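Local coordinates for protein aldehyde dehydrogenase (Bartonella henselae, PDB 3I44) that probably catalyses the NAD(P)+-dependent oxidation of aldehydes to carboxylic acids, at residues A[429-434]-A[452-457]; A[26-31]-A[223-228]; A[349-354]-A[383-388]; A[92-97]-A[209-214]. The protein carries 1 engineered substitution. All coordinates share one frame; numbering follows the deposited sequence.

Contact 1: A[429-434]-A[452-457]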
loop_
_atom_site.group_PDB
_atom_site.type_symbol
_atom_site.label_atom_id
_atom_site.label_comp_id
_atom_site.label_asym_id
_atom_site.label_seq_id
_atom_site.Cartn_x
_atom_site.Cartn_y
_atom_site.Cartn_z
ATOM N N TYR A 429 0.791 -17.062 6.038
ATOM C CA TYR A 429 1.899 -16.186 6.376
ATOM C C TYR A 429 2.950 -16.257 5.266
ATOM O O TYR A 429 2.805 -17.077 4.345
ATOM C CB TYR A 429 2.531 -16.623 7.681
ATOM C CG TYR A 429 1.718 -16.356 8.931
ATOM C CD1 TYR A 429 1.449 -15.066 9.332
ATOM C CD2 TYR A 429 1.260 -17.406 9.733
ATOM C CE1 TYR A 429 0.729 -14.813 10.473
ATOM C CE2 TYR A 429 0.522 -17.171 10.862
ATOM C CZ TYR A 429 0.255 -15.878 11.238
ATOM O OH TYR A 429 -0.446 -15.615 12.389
ATOM N N GLY A 430 3.981 -15.408 5.353
ATOM C CA GLY A 430 5.078 -15.411 4.369
ATOM C C GLY A 430 6.115 -14.364 4.691
ATOM O O GLY A 430 6.338 -13.426 3.897
ATOM N N LEU A 431 6.721 -14.497 5.875
ATOM C CA LEU A 431 7.654 -13.514 6.338
ATOM C C LEU A 431 9.072 -13.966 5.904
ATOM O O LEU A 431 9.518 -13.548 4.836
ATOM C CB LEU A 431 7.487 -13.241 7.824
ATOM C CG LEU A 431 8.319 -12.113 8.433
ATOM C CD1 LEU A 431 8.197 -10.748 7.658
ATOM C CD2 LEU A 431 7.954 -11.895 9.928
ATOM N N THR A 432 9.742 -14.819 6.693
ATOM C CA THR A 432 11.037 -15.434 6.301
ATOM C C THR A 432 10.891 -16.924 6.222
ATOM O O THR A 432 10.414 -17.555 7.175
ATOM C CB THR A 432 12.156 -15.148 7.319
ATOM O OG1 THR A 432 12.267 -13.738 7.541
ATOM C CG2 THR A 432 13.495 -15.658 6.805
ATOM N N ASN A 433 11.306 -17.505 5.103
ATOM C CA ASN A 433 11.517 -18.930 5.002
ATOM C C ASN A 433 13.034 -19.172 4.905
ATOM O O ASN A 433 13.786 -18.272 4.500
ATOM C CB ASN A 433 10.820 -19.490 3.766
ATOM C CG ASN A 433 9.308 -19.678 3.961
ATOM O OD1 ASN A 433 8.877 -20.134 5.008
ATOM N ND2 ASN A 433 8.513 -19.353 2.933
ATOM N N TYR A 434 13.456 -20.396 5.243
ATOM C CA TYR A 434 14.856 -20.767 5.415
ATOM C C TYR A 434 15.128 -22.063 4.640
ATOM O O TYR A 434 14.279 -22.983 4.577
ATOM C CB TYR A 434 15.187 -20.959 6.901
ATOM C CG TYR A 434 14.911 -19.747 7.774
ATOM C CD1 TYR A 434 15.950 -18.944 8.216
ATOM C CD2 TYR A 434 13.605 -19.403 8.160
ATOM C CE1 TYR A 434 15.710 -17.806 9.018
ATOM C CE2 TYR A 434 13.365 -18.293 8.954
ATOM C CZ TYR A 434 14.426 -17.487 9.379
ATOM O OH TYR A 434 14.225 -16.374 10.175
ATOM N N SER A 452 7.484 -16.071 0.296
ATOM C CA SER A 452 7.784 -15.218 1.424
ATOM C C SER A 452 8.448 -13.924 0.955
ATOM O O SER A 452 8.980 -13.845 -0.151
ATOM C CB SER A 452 8.667 -15.954 2.447
ATOM O OG SER A 452 9.806 -16.566 1.849
ATOM N N GLY A 453 8.406 -12.911 1.793
ATOM C CA GLY A 453 9.118 -11.670 1.527
ATOM C C GLY A 453 10.616 -11.801 1.648
ATOM O O GLY A 453 11.346 -11.028 1.023
ATOM N N MET A 454 11.078 -12.738 2.492
ATOM C CA MET A 454 12.516 -12.968 2.740
ATOM C C MET A 454 12.848 -14.447 2.717
ATOM O O MET A 454 12.017 -15.297 3.080
ATOM C CB MET A 454 12.935 -12.374 4.089
ATOM C CG MET A 454 12.780 -10.873 4.176
ATOM S SD MET A 454 13.005 -10.115 5.766
ATOM C CE MET A 454 11.499 -10.710 6.620
ATOM N N VAL A 455 14.060 -14.760 2.266
ATOM C CA VAL A 455 14.541 -16.150 2.269
ATOM C C VAL A 455 15.985 -16.073 2.744
ATOM O O VAL A 455 16.789 -15.384 2.134
ATOM C CB VAL A 455 14.427 -16.813 0.907
ATOM C CG1 VAL A 455 14.917 -18.298 0.911
ATOM C CG2 VAL A 455 12.992 -16.788 0.404
ATOM N N GLU A 456 16.285 -16.737 3.862
ATOM C CA GLU A 456 17.681 -16.903 4.337
ATOM C C GLU A 456 18.218 -18.289 3.984
ATOM O O GLU A 456 17.700 -19.315 4.457
ATOM C CB GLU A 456 17.798 -16.655 5.835
ATOM C CG GLU A 456 17.414 -15.211 6.194
ATOM C CD GLU A 456 17.651 -14.847 7.652
ATOM O OE1 GLU A 456 18.423 -15.565 8.349
ATOM O OE2 GLU A 456 17.033 -13.833 8.063
ATOM N N VAL A 457 19.262 -18.301 3.160
ATOM C CA VAL A 457 19.901 -19.546 2.696
ATOM C C VAL A 457 21.182 -19.827 3.462
ATOM O O VAL A 457 22.074 -18.952 3.581
ATOM C CB VAL A 457 20.226 -19.454 1.171
ATOM C CG1 VAL A 457 20.919 -20.763 0.601
ATOM C CG2 VAL A 457 18.957 -19.164 0.400
HETATM O O HOH W 1 14.700 -12.704 7.655
#
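Strands 432-434 and 454-457 pair in parallel, Thr432 beside Met454, Asn433 beside Val455 and Tyr434 beside Glu456, as the two strands of a beta-alpha-beta crossover whose connecting helix is 440-449. Four backbone bonds hold them. Asn433 N gives to Met454 O at 3.1 Å and Glu456 N to Asn433 O at 3.0 Å; in the loops leading in, Met454 N meets Leu431 O and Gly453 N meets Gly430 O.

On the face carrying Thr432, Met454, Tyr434 and Glu456, the bent end of Met454, turned at chi3 (-70°), brings CE to 3.5 Å from Leu431 CD1, a tight methyl contact, and also close to Thr432 OG1. Thr432 CG2 covers one face of the Tyr434 ring near its rim. Glu456 runs alongside that ring, its carboxylate plane 62° from the ring plane, and a water links it back to the threonine: 2.6 Å to Thr432 OG1 and, as donor, 2.6 Å to Glu456 OE2.

Further out, Tyr434 OH bonds to Asn304 O and Asn433 OD1 to the N of Ala276, which begins the neighbouring strand 276-279 of the same sheet. Met454 and Val455 also pair with a strand of the second subunit, continuing the sheet across the dimer interface. Met454 O is gripped twice, by Asn433 N and by Ser452 OG (2.8 Å), which approach from opposite faces of its carbonyl plane.

Contact 2: A[26-31]-A[223-228]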
loop_
_atom_site.group_PDB
_atom_site.type_symbol
_atom_site.label_atom_id
_atom_site.label_comp_id
_atom_site.label_asym_id
_atom_site.label_seq_id
_atom_site.Cartn_x
_atom_site.Cartn_y
_atom_site.Cartn_z
ATOM N N ARG A 26 4.244 7.550 34.639
ATOM C CA ARG A 26 2.872 7.827 34.260
ATOM C C ARG A 26 2.760 8.893 33.183
ATOM O O ARG A 26 1.668 9.108 32.669
ATOM C CB ARG A 26 2.056 8.303 35.483
ATOM C CG ARG A 26 1.717 7.220 36.521
ATOM C CD ARG A 26 0.744 7.809 37.555
ATOM N NE ARG A 26 0.213 6.808 38.474
ATOM C CZ ARG A 26 0.878 6.329 39.523
ATOM N NH1 ARG A 26 2.114 6.731 39.808
ATOM N NH2 ARG A 26 0.292 5.432 40.301
ATOM N N LYS A 27 3.854 9.582 32.876
ATOM C CA LYS A 27 3.791 10.763 32.037
ATOM C C LYS A 27 3.910 10.366 30.558
ATOM O O LYS A 27 4.372 9.250 30.243
ATOM C CB LYS A 27 4.881 11.765 32.420
ATOM C CG LYS A 27 4.670 12.499 33.798
ATOM C CD LYS A 27 5.798 13.517 34.020
ATOM C CE LYS A 27 5.947 13.966 35.479
ATOM N NZ LYS A 27 4.714 14.612 35.935
ATOM N N PHE A 28 3.443 11.278 29.685
ATOM C CA PHE A 28 3.570 11.192 28.223
ATOM C C PHE A 28 4.545 12.277 27.738
ATOM O O PHE A 28 4.751 13.256 28.433
ATOM C CB PHE A 28 2.210 11.380 27.550
ATOM C CG PHE A 28 1.157 10.378 27.974
ATOM C CD1 PHE A 28 1.492 9.094 28.346
ATOM C CD2 PHE A 28 -0.186 10.734 27.965
ATOM C CE1 PHE A 28 0.521 8.184 28.728
ATOM C CE2 PHE A 28 -1.173 9.818 28.323
ATOM C CZ PHE A 28 -0.818 8.540 28.719
ATOM N N TYR A 29 5.177 12.073 26.584
ATOM C CA TYR A 29 6.108 13.059 26.027
ATOM C C TYR A 29 5.417 13.737 24.837
ATOM O O TYR A 29 5.246 13.146 23.742
ATOM C CB TYR A 29 7.450 12.432 25.639
ATOM C CG TYR A 29 8.491 13.442 25.183
ATOM C CD1 TYR A 29 9.186 14.230 26.097
ATOM C CD2 TYR A 29 8.788 13.594 23.840
ATOM C CE1 TYR A 29 10.155 15.161 25.683
ATOM C CE2 TYR A 29 9.747 14.495 23.413
ATOM C CZ TYR A 29 10.418 15.292 24.334
ATOM O OH TYR A 29 11.354 16.196 23.886
ATOM N N ILE A 30 4.936 14.955 25.090
ATOM C CA ILE A 30 4.152 15.683 24.115
ATOM C C ILE A 30 4.710 17.107 23.994
ATOM O O ILE A 30 4.860 17.800 24.992
ATOM C CB ILE A 30 2.660 15.735 24.468
ATOM C CG1 ILE A 30 2.087 14.311 24.619
ATOM C CG2 ILE A 30 1.910 16.501 23.363
ATOM C CD1 ILE A 30 0.587 14.207 25.097
ATOM N N ASN A 31 5.038 17.499 22.764
ATOM C CA ASN A 31 5.522 18.826 22.465
ATOM C C ASN A 31 6.742 19.222 23.297
ATOM O O ASN A 31 6.811 20.313 23.837
ATOM C CB ASN A 31 4.378 19.844 22.625
ATOM C CG ASN A 31 4.531 21.053 21.708
ATOM O OD1 ASN A 31 5.221 21.023 20.678
ATOM N ND2 ASN A 31 3.864 22.118 22.071
ATOM N N LEU A 223 5.183 10.751 22.338
ATOM C CA LEU A 223 4.936 9.418 22.855
ATOM C C LEU A 223 3.760 9.458 23.831
ATOM O O LEU A 223 3.769 10.248 24.792
ATOM C CB LEU A 223 6.203 8.813 23.518
ATOM C CG LEU A 223 6.053 7.378 24.106
ATOM C CD1 LEU A 223 7.394 6.652 24.231
ATOM C CD2 LEU A 223 5.381 7.402 25.484
ATOM N N ILE A 224 2.746 8.654 23.538
ATOM C CA ILE A 224 1.649 8.409 24.468
ATOM C C ILE A 224 1.532 6.902 24.666
ATOM O O ILE A 224 1.696 6.135 23.716
ATOM C CB ILE A 224 0.284 8.986 23.982
ATOM C CG1 ILE A 224 -0.129 8.368 22.639
ATOM C CG2 ILE A 224 0.350 10.507 23.930
ATOM C CD1 ILE A 224 -1.477 8.813 22.116
ATOM N N ASN A 225 1.315 6.469 25.899
ATOM C CA ASN A 225 1.042 5.054 26.169
ATOM C C ASN A 225 -0.445 4.793 26.043
ATOM O O ASN A 225 -1.267 5.727 26.067
ATOM C CB ASN A 225 1.562 4.643 27.550
ATOM C CG ASN A 225 3.075 4.558 27.600
ATOM O OD1 ASN A 225 3.725 5.121 28.488
ATOM N ND2 ASN A 225 3.648 3.882 26.620
ATOM N N GLY A 226 -0.800 3.525 25.842
ATOM C CA GLY A 226 -2.193 3.184 25.676
ATOM C C GLY A 226 -2.304 1.798 25.133
ATOM O O GLY A 226 -1.272 1.158 24.878
ATOM N N ASP A 227 -3.543 1.338 24.943
ATOM C CA ASP A 227 -3.778 -0.020 24.438
ATOM C C ASP A 227 -4.206 0.001 22.990
ATOM O O ASP A 227 -4.373 1.069 22.403
ATOM C CB ASP A 227 -4.766 -0.795 25.343
ATOM C CG ASP A 227 -6.231 -0.374 25.179
ATOM O OD1 ASP A 227 -6.565 0.652 24.539
ATOM O OD2 ASP A 227 -7.070 -1.132 25.717
ATOM N N GLY A 228 -4.377 -1.179 22.407
ATOM C CA GLY A 228 -4.779 -1.273 21.009
ATOM C C GLY A 228 -6.213 -0.847 20.783
ATOM O O GLY A 228 -6.524 -0.085 19.855
#
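Tyr29 and Leu223 form a single antiparallel, hydrogen-bonded bridge, with Tyr29 N giving to Leu223 O at 2.9 Å and Leu223 N to Tyr29 O at 2.8 Å. The tight part of the contact is next to this bridge, where the Phe28 ring lies against the backbone of 223-225. Ile224 CA sits over one ring face in a CH-pi contact, 4.3 Å from the centroid, and Phe28 CE1 comes to 3.4 Å from Asn225 N. CG is turned anti to the carbonyl carbon (chi1 -58°), and this puts the ring across the backbone of Ile224 and Asn225. Ile224 CG2 touches both Phe28 CD2 and Ile30 CD1, the latter at 3.9 Å.

The ends are looser. Lys27 is exposed and makes no contact with 223-228; its NZ forms a salt bridge with Asp36. Beyond Asn225 the second segment diverges towards helix 228-237, where Asp227 serves as N-cap and its OD1 accepts from Asn230 N.

The bridge thus joins the end of strand 23-30, an inner strand of the small four-stranded sheet, to the end of strand 221-223 in another sheet. Helix 62-79 packs on Phe28 and Ile224, strand 52-58 on Phe28 and Asn225, and helix 202-213 on Leu223 and Asn225.

Contact 3: A[349-354]-A[383-388]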
loop_
_atom_site.group_PDB
_atom_site.type_symbol
_atom_site.label_atom_id
_atom_site.label_comp_id
_atom_site.label_asym_id
_atom_site.label_seq_id
_atom_site.Cartn_x
_atom_site.Cartn_y
_atom_site.Cartn_z
ATOM N N GLU A 349 -0.690 -13.983 29.840
ATOM C CA GLU A 349 -1.571 -14.250 28.705
ATOM C C GLU A 349 -0.835 -14.966 27.573
ATOM O O GLU A 349 -1.384 -15.888 26.946
ATOM C CB GLU A 349 -2.174 -12.946 28.174
ATOM N N GLN A 350 0.391 -14.525 27.288
ATOM C CA GLN A 350 1.246 -15.248 26.337
ATOM C C GLN A 350 1.594 -16.653 26.823
ATOM O O GLN A 350 1.425 -17.633 26.087
ATOM C CB GLN A 350 2.518 -14.451 26.028
ATOM C CG GLN A 350 2.256 -13.279 25.101
ATOM C CD GLN A 350 1.760 -13.713 23.747
ATOM O OE1 GLN A 350 0.577 -13.520 23.397
ATOM N NE2 GLN A 350 2.645 -14.327 22.971
ATOM N N TYR A 351 2.026 -16.762 28.067
ATOM C CA TYR A 351 2.264 -18.065 28.664
ATOM C C TYR A 351 1.040 -18.983 28.543
ATOM O O TYR A 351 1.187 -20.111 28.095
ATOM C CB TYR A 351 2.756 -17.927 30.121
ATOM C CG TYR A 351 2.938 -19.229 30.854
ATOM C CD1 TYR A 351 4.189 -19.854 30.915
ATOM C CD2 TYR A 351 1.868 -19.825 31.522
ATOM C CE1 TYR A 351 4.352 -21.049 31.565
ATOM C CE2 TYR A 351 2.029 -21.013 32.199
ATOM C CZ TYR A 351 3.274 -21.621 32.219
ATOM O OH TYR A 351 3.433 -22.815 32.873
ATOM N N ASP A 352 -0.159 -18.493 28.879
ATOM C CA ASP A 352 -1.344 -19.343 28.814
ATOM C C ASP A 352 -1.628 -19.788 27.361
ATOM O O ASP A 352 -1.938 -20.953 27.127
ATOM C CB ASP A 352 -2.572 -18.682 29.458
ATOM C CG ASP A 352 -2.422 -18.481 30.987
ATOM O OD1 ASP A 352 -1.648 -19.212 31.647
ATOM O OD2 ASP A 352 -3.062 -17.547 31.535
ATOM N N LYS A 353 -1.476 -18.877 26.391
ATOM C CA LYS A 353 -1.692 -19.224 24.965
ATOM C C LYS A 353 -0.714 -20.312 24.515
ATOM O O LYS A 353 -1.080 -21.221 23.775
ATOM C CB LYS A 353 -1.545 -17.978 24.051
ATOM C CG LYS A 353 -2.807 -17.088 23.968
ATOM C CD LYS A 353 -2.485 -15.609 23.568
ATOM C CE LYS A 353 -1.860 -15.481 22.150
ATOM N NZ LYS A 353 -1.542 -14.035 21.767
ATOM N N ILE A 354 0.540 -20.210 24.969
ATOM C CA ILE A 354 1.571 -21.164 24.562
ATOM C C ILE A 354 1.294 -22.533 25.182
ATOM O O ILE A 354 1.378 -23.588 24.501
ATOM C CB ILE A 354 2.996 -20.670 24.926
ATOM C CG1 ILE A 354 3.349 -19.395 24.144
ATOM C CG2 ILE A 354 4.029 -21.812 24.638
ATOM C CD1 ILE A 354 4.523 -18.525 24.753
ATOM N N TYR A 383 7.114 -16.434 33.872
ATOM C CA TYR A 383 6.439 -17.056 32.739
ATOM C C TYR A 383 7.419 -17.919 31.918
ATOM O O TYR A 383 7.602 -17.714 30.717
ATOM C CB TYR A 383 5.780 -15.962 31.874
ATOM C CG TYR A 383 4.988 -14.951 32.715
ATOM C CD1 TYR A 383 4.016 -15.377 33.639
ATOM C CD2 TYR A 383 5.241 -13.586 32.627
ATOM C CE1 TYR A 383 3.325 -14.449 34.451
ATOM C CE2 TYR A 383 4.560 -12.671 33.417
ATOM C CZ TYR A 383 3.581 -13.107 34.323
ATOM O OH TYR A 383 2.916 -12.180 35.116
ATOM N N TYR A 384 8.011 -18.914 32.568
ATOM C CA TYR A 384 9.001 -19.781 31.914
ATOM C C TYR A 384 8.353 -20.929 31.203
ATOM O O TYR A 384 7.562 -21.682 31.806
ATOM C CB TYR A 384 9.989 -20.314 32.942
ATOM C CG TYR A 384 10.793 -19.204 33.576
ATOM C CD1 TYR A 384 11.846 -18.609 32.887
ATOM C CD2 TYR A 384 10.517 -18.756 34.854
ATOM C CE1 TYR A 384 12.591 -17.592 33.454
ATOM C CE2 TYR A 384 11.260 -17.721 35.429
ATOM C CZ TYR A 384 12.293 -17.151 34.720
ATOM O OH TYR A 384 13.031 -16.151 35.289
ATOM N N VAL A 385 8.669 -21.050 29.913
ATOM C CA VAL A 385 8.154 -22.087 29.069
ATOM C C VAL A 385 9.323 -23.038 28.808
ATOM O O VAL A 385 10.464 -22.606 28.625
ATOM C CB VAL A 385 7.586 -21.510 27.746
ATOM C CG1 VAL A 385 7.103 -22.626 26.814
ATOM C CG2 VAL A 385 6.443 -20.521 28.016
ATOM N N ARG A 386 9.036 -24.328 28.794
ATOM C CA ARG A 386 10.056 -25.332 28.546
ATOM C C ARG A 386 10.367 -25.408 27.062
ATOM O O ARG A 386 9.446 -25.557 26.252
ATOM C CB ARG A 386 9.554 -26.716 29.006
ATOM C CG ARG A 386 9.276 -26.832 30.489
ATOM C CD ARG A 386 8.363 -28.007 30.834
ATOM N NE ARG A 386 8.996 -29.304 30.587
ATOM C CZ ARG A 386 8.330 -30.455 30.514
ATOM N NH1 ARG A 386 7.012 -30.489 30.657
ATOM N NH2 ARG A 386 8.979 -31.597 30.315
ATOM N N PRO A 387 11.662 -25.399 26.685
ATOM C CA PRO A 387 11.978 -25.681 25.294
ATOM C C PRO A 387 11.366 -27.002 24.851
ATOM O O PRO A 387 11.641 -28.052 25.437
ATOM C CB PRO A 387 13.499 -25.751 25.285
ATOM C CG PRO A 387 13.927 -24.921 26.400
ATOM C CD PRO A 387 12.852 -25.027 27.459
ATOM N N THR A 388 10.532 -26.955 23.831
ATOM C CA THR A 388 9.714 -28.097 23.444
ATOM C C THR A 388 9.894 -28.430 21.970
ATOM O O THR A 388 9.950 -27.530 21.118
ATOM C CB THR A 388 8.206 -27.769 23.768
ATOM O OG1 THR A 388 8.089 -27.501 25.174
ATOM C CG2 THR A 388 7.271 -28.908 23.357
#
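Tyr351 and Ile354, one turn apart on helix 348-363, pack against Tyr383 and Val385 in the loop that leads into strand 388-391, next to edge strand 367-370 in the sheet that also holds 408-414 and 432-436. This helix-on-loop packing probably belongs to the catalytic domain of the aldehyde dehydrogenase fold. No hydrogen bond crosses between the segments.

The apolar contacts do most of the work. Val385 splits its two methyls between the helix residues: CG2 lies 3.7 Å from Tyr351 CD1, and CG1 lies 3.9 Å from Ile354 CG2. The valine and tyrosine side chains lie flank to flank, pointing opposite ways, whereas those of Ile354 and Val385 meet at a slant. At the other end, Tyr351 CB rests 4.0 Å from Tyr383 CB. Tyr351 CG is anti to the backbone N (chi1 176°), which lays the ring alongside the backbone of Tyr383 and Tyr384, with CD1 against Val385 CG2. Farther along the same helix, Ile358 also touches Val385.

Polar bonds stay within each segment or go to neighbours. Tyr383 has backbone hydrogen bonds to Pro48 and Val345, the latter just before helix 348-363.

One polar atom meets an aromatic edge instead: the buried Tyr384 O, which has no hydrogen-bonding partner in the model, lies near the plane of the Tyr351 ring, 3.3 Å from CE1.

Contact 4: A[92-97]-A[209-214]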
loop_
_atom_site.group_PDB
_atom_site.type_symbol
_atom_site.label_atom_id
_atom_site.label_comp_id
_atom_site.label_asym_id
_atom_site.label_seq_id
_atom_site.Cartn_x
_atom_site.Cartn_y
_atom_site.Cartn_z
ATOM N N GLU A 92 22.336 11.523 13.773
ATOM C CA GLU A 92 23.675 11.212 14.298
ATOM C C GLU A 92 23.769 11.500 15.787
ATOM O O GLU A 92 24.367 10.735 16.537
ATOM C CB GLU A 92 24.764 11.882 13.436
ATOM C CG GLU A 92 24.772 11.246 11.973
ATOM C CD GLU A 92 26.019 11.624 11.145
ATOM O OE1 GLU A 92 26.761 12.571 11.564
ATOM O OE2 GLU A 92 26.273 10.964 10.097
ATOM N N LYS A 93 23.153 12.590 16.220
ATOM C CA LYS A 93 23.109 12.939 17.633
ATOM C C LYS A 93 22.304 11.901 18.443
ATOM O O LYS A 93 22.721 11.462 19.516
ATOM C CB LYS A 93 22.519 14.342 17.804
ATOM C CG LYS A 93 22.610 14.912 19.246
ATOM C CD LYS A 93 24.029 14.676 19.810
ATOM C CE LYS A 93 24.598 15.832 20.576
ATOM N NZ LYS A 93 26.102 15.792 20.477
ATOM N N ILE A 94 21.188 11.453 17.878
ATOM C CA ILE A 94 20.384 10.427 18.499
ATOM C C ILE A 94 21.226 9.154 18.686
ATOM O O ILE A 94 21.196 8.560 19.736
ATOM C CB ILE A 94 19.122 10.145 17.667
ATOM C CG1 ILE A 94 18.115 11.308 17.816
ATOM C CG2 ILE A 94 18.498 8.753 18.063
ATOM C CD1 ILE A 94 16.914 11.230 16.774
ATOM N N LEU A 95 21.947 8.725 17.651
ATOM C CA LEU A 95 22.808 7.567 17.746
ATOM C C LEU A 95 23.852 7.717 18.862
ATOM O O LEU A 95 24.069 6.795 19.635
ATOM C CB LEU A 95 23.529 7.326 16.426
ATOM C CG LEU A 95 24.474 6.109 16.399
ATOM C CD1 LEU A 95 23.725 4.809 16.814
ATOM C CD2 LEU A 95 25.131 5.945 15.027
ATOM N N GLU A 96 24.515 8.875 18.899
ATOM C CA GLU A 96 25.514 9.158 19.931
ATOM C C GLU A 96 24.912 9.014 21.334
ATOM O O GLU A 96 25.509 8.372 22.180
ATOM C CB GLU A 96 26.108 10.552 19.754
ATOM C CG GLU A 96 26.878 10.989 20.966
ATOM C CD GLU A 96 27.555 12.317 20.791
ATOM O OE1 GLU A 96 27.099 13.152 19.997
ATOM O OE2 GLU A 96 28.538 12.528 21.501
ATOM N N ILE A 97 23.738 9.594 21.583
ATOM C CA ILE A 97 23.126 9.474 22.900
ATOM C C ILE A 97 22.615 8.036 23.133
ATOM O O ILE A 97 22.715 7.513 24.228
ATOM C CB ILE A 97 22.018 10.544 23.128
ATOM C CG1 ILE A 97 22.638 11.959 23.105
ATOM C CG2 ILE A 97 21.292 10.269 24.416
ATOM C CD1 ILE A 97 21.705 13.040 22.546
ATOM N N GLU A 209 13.450 9.925 25.962
ATOM C CA GLU A 209 14.466 10.732 26.648
ATOM C C GLU A 209 15.711 10.947 25.799
ATOM O O GLU A 209 16.347 11.981 25.897
ATOM C CB GLU A 209 14.908 10.086 27.959
ATOM C CG GLU A 209 13.847 10.023 29.035
ATOM C CD GLU A 209 14.381 9.338 30.306
ATOM O OE1 GLU A 209 15.525 9.586 30.694
ATOM O OE2 GLU A 209 13.694 8.509 30.888
ATOM N N ILE A 210 16.114 9.926 25.041
ATOM C CA ILE A 210 17.232 10.073 24.106
ATOM C C ILE A 210 16.958 11.211 23.118
ATOM O O ILE A 210 17.809 12.092 22.943
ATOM C CB ILE A 210 17.573 8.753 23.446
ATOM C CG1 ILE A 210 18.178 7.829 24.512
ATOM C CG2 ILE A 210 18.613 8.912 22.285
ATOM C CD1 ILE A 210 18.190 6.326 24.158
ATOM N N LEU A 211 15.746 11.242 22.550
ATOM C CA LEU A 211 15.381 12.208 21.518
ATOM C C LEU A 211 15.284 13.613 22.119
ATOM O O LEU A 211 15.660 14.604 21.519
ATOM C CB LEU A 211 14.052 11.834 20.825
ATOM C CG LEU A 211 14.244 11.068 19.513
ATOM C CD1 LEU A 211 15.053 9.781 19.728
ATOM C CD2 LEU A 211 12.882 10.770 18.881
ATOM N N ASP A 212 14.823 13.671 23.346
ATOM C CA ASP A 212 14.717 14.932 24.046
ATOM C C ASP A 212 16.108 15.513 24.317
ATOM O O ASP A 212 16.329 16.685 24.116
ATOM C CB ASP A 212 13.978 14.684 25.343
ATOM C CG ASP A 212 13.777 15.943 26.144
ATOM O OD1 ASP A 212 13.206 16.903 25.628
ATOM O OD2 ASP A 212 14.166 15.929 27.302
ATOM N N GLU A 213 17.039 14.664 24.762
ATOM C CA GLU A 213 18.432 15.072 25.001
ATOM C C GLU A 213 19.130 15.480 23.692
ATOM O O GLU A 213 20.026 16.328 23.691
ATOM C CB GLU A 213 19.208 13.958 25.698
ATOM C CG GLU A 213 20.637 14.375 26.131
ATOM C CD GLU A 213 21.418 13.302 26.908
ATOM O OE1 GLU A 213 22.654 13.471 27.045
ATOM O OE2 GLU A 213 20.822 12.297 27.368
ATOM N N ALA A 214 18.713 14.873 22.583
ATOM C CA ALA A 214 19.184 15.251 21.241
ATOM C C ALA A 214 18.638 16.602 20.774
ATOM O O ALA A 214 19.004 17.073 19.703
ATOM C CB ALA A 214 18.823 14.152 20.217
#
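This is an apolar helix-helix contact in which Ile94 and Ile97 of helix 84-100 meet Ile210, Leu211 and Ala214 at the C-terminal end of helix 202-213. The axes of the two short segments cross at 124° and approach to 8.9 Å, and no hydrogen bond passes between the segments.

Ile97 has the largest share of the interface. Its two branches divide the work: CG2 lies 3.7 Å from Ile210 CG2, while CD1 reaches over the last turn to 3.5 Å from Ala214 N. CG2 is placed anti to the backbone N by chi1 of -64°, facing Ile210, and the two isoleucines overlap side by side with their ends running in contrary senses. Ile94, one turn earlier, has CD1 at 3.8 Å from Leu211 CD1 and CG1 at 3.8 Å from Ala214 CB. The alanine methyl therefore sits between Ile94 and Ile97. Helix 174-188 covers this side, Leu186 touching Ile94 and Val182 touching Leu211.

Charged residues flank this core. Glu213 OE2 lies 3.6 Å from Ile97 CG2, but OE1 forms a salt bridge with Lys100. Lys93 lays its CG 4.0 Å from Ala214 CB and then bends away, its NZ paired with Glu96 OE1 at 2.9 Å.

Chemically, the helices are joined by mainly methyl and methylene contacts, some against backbone atoms, so cohesion between the segments comes from burial and fit, with the ion pairs kept to the exposed margin.

Along the chain, contact 4 is nested inside the loop closed by contact 2, and contacts 3 and 1 follow in that order. Contacts 2 and 4 are neighbours, centres 19 Å apart, and touch through a probable hydrogen bond from Tyr29 OH to Asp212 OD1 (2.6 Å), which ties the N-terminal strand to helix 202-213. In the other half, contact 1 is in the sheet of strands 388-391, 432-436 and 454-457, and contact 3, centred 25 Å away, packs helix 348-363 on the loop entering strand 388-391. Contact 1 lies across the chain's centre from contacts 2 and 4, each about 34 Å away between centres. The halves probably correspond to the cofactor-binding and catalytic domains.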